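Side-chain contacts in farnesyl diphosphate synthase (Rhodobacter capsulatus, PDB 3M0G), which probably catalyses the magnesium-dependent condensation of farnesyl diphosphate with isopentenyl diphosphate to geranylgeranyl diphosphate in isoprenoid biosynthesis: residues Thr97-Lys101 with Trp102-Thr106; Val79-Met83 with Pro84-Asn88. All coordinates share one frame; numbering follows the deposited sequence.

Interaction 1: residues Thr97-Lys101 with Trp102-Thr106; sequences TVHKK and WDDAT. Unlike the reference sequence in segment 97-101: Lys100 (reference Arg). Unlike the reference sequence in segment 102-106: Asp104 (reference Glu).
The amide of Trp102 donates to Val98 O over 2.8 Å with an N-H...O angle of 165°, the closing i to i+4 bond of the single-turn helix 98-101, before the chain breaks at Trp102 and starts helix 104-121 from Asp103. The side chain of Lys101 runs alongside the indole rather than pointing at it. With CG anti to the backbone N (chi1 -176°) and the chain extended as far as CE, its methylenes lie over one face of the six-membered ring. CG sits 3.9 Å from the centroid of that Trp102 ring in a CH-pi contact, and Lys101 CE follows near Trp102 CH2. The ammonium is different: Lys101 NZ stays 5.6 Å from the same centroid, so any cation-pi attraction is weak at most. Val98 meets another part of the indole, its CG1 packing at 4.0 Å from Trp102 CE3, while Val98 O lies near the ring plane at the edge. Tyr36 of helix 29-37 adds an edge-to-face stack to Trp102.

Farther round the turn, the His99 ring and the Asp104 carboxylate lie side by side with planes 54° apart, Asp104 OD1 approaching His99 CD2 obliquely at 3.3 Å. This is a carbon-oxygen contact; the ring nitrogen His99 NE2 stays 4.5 Å from Asp104 OD1. One residue earlier, Asp103 is the N-cap of the next helix: Asp103 OD1 takes the Thr106 amide at 2.9 Å and, from above the carboxylate plane, the Thr106 hydroxyl OG1 at 2.7 Å.

The chemistry is therefore divided along the bend. Apolar contacts settle the lysine chain on the indole, whereas a doubly gripped carboxylate oxygen satisfies an amide at the start of the new helix and probably steadies its first turn electrostatically.

Interaction 2: residues Val79-Met83 with Pro84-Asn88; sequences VHDDM and PCMDN
Met83 O is gripped by two amides, Met86 N at 2.8 Å and Asn88 N at 2.9 Å, which come from opposite faces of the carbonyl plane. The first of these bonds closes the type I beta turn Met83-Met86, with Pro84 and Cys85 at its corner; the second folds the chain onward to Asn88. A third bond, from Asp87 N to Asp81 O at 2.7 Å, approaches nearly along the carbonyl direction (C=O...N angle 170°) and ties the returning loop to Asp81 of helix 60-81.

Side chains follow this backbone path. Asp87 CG is anti to its own carbonyl carbon (chi1 -60°), which brings its carboxylate past Asp81 O and sets OD2 3.9 Å from Asp81 CB. Met86, a selenomethionine, lays CG 3.4 Å from His80 O and 4.2 Å from CE of the selenomethionine Met83.

Farther out, Asp82 OD1 is held in a salt bridge with Arg92. His80 is fixed at both ring nitrogens, by Val108 O and by Asp112 of the second subunit, and Met83 packs on Val108 of both subunits. Met86 and Asp87 rest against Ile157 of helix 149-159.

Asp81, Asp82 and Asp87 make up the first aspartate-rich motif, DDxxxxD, of the prenyl synthase fold, whose first and last aspartates typically bind magnesium ions that hold the allylic diphosphate in relatives. The Asp87 N to Asp81 O bond brings Asp87, on the loop, back beside the adjacent pair Asp81 and Asp82. Asp81 OD2 and Asp87 OD2 stand 5.0 Å apart, a pair of like charges that a bridging metal could relieve, consistent with magnesium binding here.

How the interactions relate
The two contacts follow in series, interaction 2 first, with centres about 10 Å apart on the same side of the chain's centre. Between them lies the short antiparallel hairpin of strands 91-92 and 95-96, which brings the chain back so that helix 98-101 packs beside the aspartate-rich motif. They touch directly: His99 CE1 lies 3.1 Å from Asp82 O, and Pro84 CD is 3.6 Å from both His99 CD2 and Asp104 OD1. The C-terminal part of helix 60-81 and the start of helix 104-121 lie close together in the mainly helical fold. Both contacts also reach the second subunit, placing the probable metal-binding motif close to the dimer interface.

Interaction 1: residues Thr97-Lys101 with Trp102-Thr106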
loop_
_atom_site.group_PDB
_atom_site.type_symbol
_atom_site.label_atom_id
_atom_site.label_comp_id
_atom_site.label_asym_id
_atom_site.label_seq_id
_atom_site.Cartn_x
_atom_site.Cartn_y
_atom_site.Cartn_z
ATOM N N THR B 97 -14.796 16.581 -1.322
ATOM C CA THR B 97 -13.787 15.527 -1.346
ATOM C C THR B 97 -13.164 15.399 0.031
ATOM O O THR B 97 -13.459 16.195 0.931
ATOM C CB THR B 97 -12.696 15.775 -2.419
ATOM O OG1 THR B 97 -12.229 17.126 -2.324
ATOM C CG2 THR B 97 -13.252 15.513 -3.814
ATOM N N VAL B 98 -12.321 14.385 0.217
ATOM C CA VAL B 98 -11.723 14.165 1.535
ATOM C C VAL B 98 -10.841 15.340 1.927
ATOM O O VAL B 98 -10.915 15.828 3.056
ATOM C CB VAL B 98 -10.936 12.861 1.612
ATOM C CG1 VAL B 98 -10.067 12.834 2.878
ATOM C CG2 VAL B 98 -11.898 11.683 1.603
ATOM N N HIS B 99 -10.011 15.786 0.989
ATOM C CA HIS B 99 -9.076 16.872 1.252
ATOM C C HIS B 99 -9.823 18.204 1.517
ATOM O O HIS B 99 -9.325 19.047 2.251
ATOM C CB HIS B 99 -8.031 16.984 0.144
ATOM C CG HIS B 99 -8.451 17.836 -1.010
ATOM N ND1 HIS B 99 -9.111 17.333 -2.110
ATOM C CD2 HIS B 99 -8.289 19.158 -1.240
ATOM C CE1 HIS B 99 -9.349 18.313 -2.962
ATOM N NE2 HIS B 99 -8.859 19.430 -2.458
ATOM N N LYS B 100 -11.011 18.366 0.940
ATOM C CA LYS B 100 -11.863 19.530 1.242
ATOM C C LYS B 100 -12.598 19.421 2.581
ATOM O O LYS B 100 -12.730 20.407 3.288
ATOM C CB LYS B 100 -12.871 19.804 0.115
ATOM C CG LYS B 100 -12.233 20.147 -1.218
ATOM C CD LYS B 100 -11.474 21.470 -1.160
ATOM C CE LYS B 100 -12.418 22.645 -1.406
ATOM N NZ LYS B 100 -11.685 23.860 -1.862
ATOM N N LYS B 101 -13.093 18.232 2.913
ATOM C CA LYS B 101 -13.846 18.016 4.161
ATOM C C LYS B 101 -12.940 17.937 5.401
ATOM O O LYS B 101 -13.344 18.338 6.499
ATOM C CB LYS B 101 -14.753 16.779 4.031
ATOM C CG LYS B 101 -15.662 16.503 5.235
ATOM C CD LYS B 101 -16.691 15.415 4.941
ATOM C CE LYS B 101 -17.450 15.006 6.204
ATOM N NZ LYS B 101 -18.419 16.052 6.670
ATOM N N TRP B 102 -11.722 17.425 5.241
ATOM C CA TRP B 102 -10.748 17.495 6.332
ATOM C C TRP B 102 -9.622 18.487 5.979
ATOM O O TRP B 102 -9.786 19.703 6.120
ATOM C CB TRP B 102 -10.245 16.089 6.697
ATOM C CG TRP B 102 -11.285 15.242 7.431
ATOM C CD1 TRP B 102 -11.429 15.115 8.786
ATOM C CD2 TRP B 102 -12.338 14.451 6.843
ATOM N NE1 TRP B 102 -12.485 14.278 9.077
ATOM C CE2 TRP B 102 -13.060 13.859 7.903
ATOM C CE3 TRP B 102 -12.729 14.175 5.526
ATOM C CZ2 TRP B 102 -14.154 13.001 7.687
ATOM C CZ3 TRP B 102 -13.822 13.315 5.309
ATOM C CH2 TRP B 102 -14.524 12.753 6.391
ATOM N N ASP B 103 -8.489 17.978 5.519
ATOM C CA ASP B 103 -7.455 18.808 4.912
ATOM C C ASP B 103 -6.559 17.930 4.040
ATOM O O ASP B 103 -6.820 16.728 3.918
ATOM C CB ASP B 103 -6.664 19.612 5.969
ATOM C CG ASP B 103 -6.110 18.748 7.104
ATOM O OD1 ASP B 103 -5.934 17.527 6.924
ATOM O OD2 ASP B 103 -5.806 19.317 8.180
ATOM N N ASP B 104 -5.538 18.522 3.421
ATOM C CA ASP B 104 -4.616 17.777 2.555
ATOM C C ASP B 104 -3.859 16.668 3.307
ATOM O O ASP B 104 -3.705 15.556 2.794
ATOM C CB ASP B 104 -3.632 18.723 1.854
ATOM C CG ASP B 104 -4.259 19.473 0.693
ATOM O OD1 ASP B 104 -5.466 19.346 0.467
ATOM O OD2 ASP B 104 -3.527 20.218 0.008
ATOM N N ALA B 105 -3.391 16.978 4.516
ATOM C CA ALA B 105 -2.689 15.998 5.360
ATOM C C ALA B 105 -3.545 14.752 5.601
ATOM O O ALA B 105 -3.071 13.617 5.459
ATOM C CB ALA B 105 -2.295 16.626 6.691
ATOM N N THR B 106 -4.805 14.979 5.975
ATOM C CA THR B 106 -5.766 13.891 6.189
ATOM C C THR B 106 -6.055 13.059 4.933
ATOM O O THR B 106 -6.190 11.829 5.030
ATOM C CB THR B 106 -7.070 14.404 6.823
ATOM O OG1 THR B 106 -6.748 15.198 7.973
ATOM C CG2 THR B 106 -7.965 13.242 7.242
#

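Interaction 2: residues Val79-Met83 with Pro84-Asn88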
loop_
_atom_site.group_PDB
_atom_site.type_symbol
_atom_site.label_atom_id
_atom_site.label_comp_id
_atom_site.label_asym_id
_atom_site.label_seq_id
_atom_site.Cartn_x
_atom_site.Cartn_y
_atom_site.Cartn_z
ATOM N N VAL B 79 -8.867 9.221 -3.400
ATOM C CA VAL B 79 -8.613 10.166 -2.301
ATOM C C VAL B 79 -7.402 11.041 -2.674
ATOM O O VAL B 79 -7.459 12.271 -2.565
ATOM C CB VAL B 79 -8.396 9.449 -0.934
ATOM C CG1 VAL B 79 -7.998 10.430 0.147
ATOM C CG2 VAL B 79 -9.651 8.762 -0.495
ATOM N N HIS B 80 -6.336 10.399 -3.153
ATOM C CA HIS B 80 -5.141 11.135 -3.568
ATOM C C HIS B 80 -5.316 11.909 -4.879
ATOM O O HIS B 80 -4.781 13.004 -5.027
ATOM C CB HIS B 80 -3.927 10.186 -3.663
ATOM C CG HIS B 80 -3.432 9.695 -2.337
ATOM N ND1 HIS B 80 -2.403 8.783 -2.218
ATOM C CD2 HIS B 80 -3.814 9.999 -1.070
ATOM C CE1 HIS B 80 -2.182 8.540 -0.936
ATOM N NE2 HIS B 80 -3.025 9.262 -0.218
ATOM N N ASP B 81 -6.015 11.319 -5.845
ATOM C CA ASP B 81 -6.125 11.918 -7.178
ATOM C C ASP B 81 -6.873 13.229 -7.163
ATOM O O ASP B 81 -6.549 14.139 -7.940
ATOM C CB ASP B 81 -6.754 10.936 -8.167
ATOM C CG ASP B 81 -5.810 9.812 -8.525
ATOM O OD1 ASP B 81 -4.596 9.922 -8.226
ATOM O OD2 ASP B 81 -6.286 8.816 -9.085
ATOM N N ASP B 82 -7.832 13.336 -6.245
ATOM C CA ASP B 82 -8.609 14.562 -6.035
ATOM C C ASP B 82 -7.799 15.696 -5.429
ATOM O O ASP B 82 -8.219 16.850 -5.499
ATOM C CB ASP B 82 -9.833 14.286 -5.152
ATOM C CG ASP B 82 -10.823 13.364 -5.812
ATOM O OD1 ASP B 82 -10.720 13.170 -7.048
ATOM O OD2 ASP B 82 -11.683 12.796 -5.103
HETATM N N MSE B 83 -6.638 15.385 -4.847
HETATM C CA MSE B 83 -5.846 16.423 -4.168
HETATM C C MSE B 83 -5.387 17.530 -5.126
HETATM O O MSE B 83 -5.189 17.268 -6.319
HETATM C CB MSE B 83 -4.649 15.830 -3.405
HETATM C CG MSE B 83 -5.010 14.991 -2.208
HETATM SE SE MSE B 83 -3.425 14.246 -1.332
HETATM C CE MSE B 83 -2.470 13.648 -2.895
ATOM N N PRO B 84 -5.201 18.761 -4.595
ATOM C CA PRO B 84 -4.877 19.967 -5.377
ATOM C C PRO B 84 -3.692 19.786 -6.329
ATOM O O PRO B 84 -3.765 20.214 -7.478
ATOM C CB PRO B 84 -4.564 21.010 -4.298
ATOM C CG PRO B 84 -5.391 20.560 -3.117
ATOM C CD PRO B 84 -5.280 19.064 -3.150
ATOM N N CYS B 85 -2.623 19.143 -5.863
ATOM C CA CYS B 85 -1.427 18.944 -6.690
ATOM C C CYS B 85 -1.642 17.875 -7.757
ATOM O O CYS B 85 -0.809 17.688 -8.627
ATOM C CB CYS B 85 -0.213 18.596 -5.820
ATOM S SG CYS B 85 -0.370 17.012 -5.001
HETATM N N MSE B 86 -2.766 17.168 -7.675
HETATM C CA MSE B 86 -3.109 16.156 -8.650
HETATM C C MSE B 86 -4.234 16.701 -9.532
HETATM O O MSE B 86 -4.028 17.666 -10.273
HETATM C CB MSE B 86 -3.510 14.856 -7.934
HETATM C CG MSE B 86 -2.390 14.230 -7.078
HETATM SE SE MSE B 86 -1.311 12.959 -8.126
HETATM C CE MSE B 86 -2.684 11.708 -8.417
ATOM N N ASP B 87 -5.421 16.112 -9.435
ATOM C CA ASP B 87 -6.566 16.541 -10.233
ATOM C C ASP B 87 -7.317 17.736 -9.667
ATOM O O ASP B 87 -8.062 18.389 -10.404
ATOM C CB ASP B 87 -7.546 15.384 -10.448
ATOM C CG ASP B 87 -6.922 14.212 -11.167
ATOM O OD1 ASP B 87 -5.774 14.323 -11.678
ATOM O OD2 ASP B 87 -7.588 13.171 -11.212
ATOM N N ASN B 88 -7.131 18.012 -8.374
ATOM C CA ASN B 88 -7.669 19.224 -7.743
ATOM C C ASN B 88 -9.207 19.315 -7.865
ATOM O O ASN B 88 -9.748 20.300 -8.371
ATOM C CB ASN B 88 -6.935 20.475 -8.307
ATOM C CG ASN B 88 -7.202 21.755 -7.514
ATOM O OD1 ASN B 88 -6.968 22.858 -8.019
ATOM N ND2 ASN B 88 -7.693 21.622 -6.294
#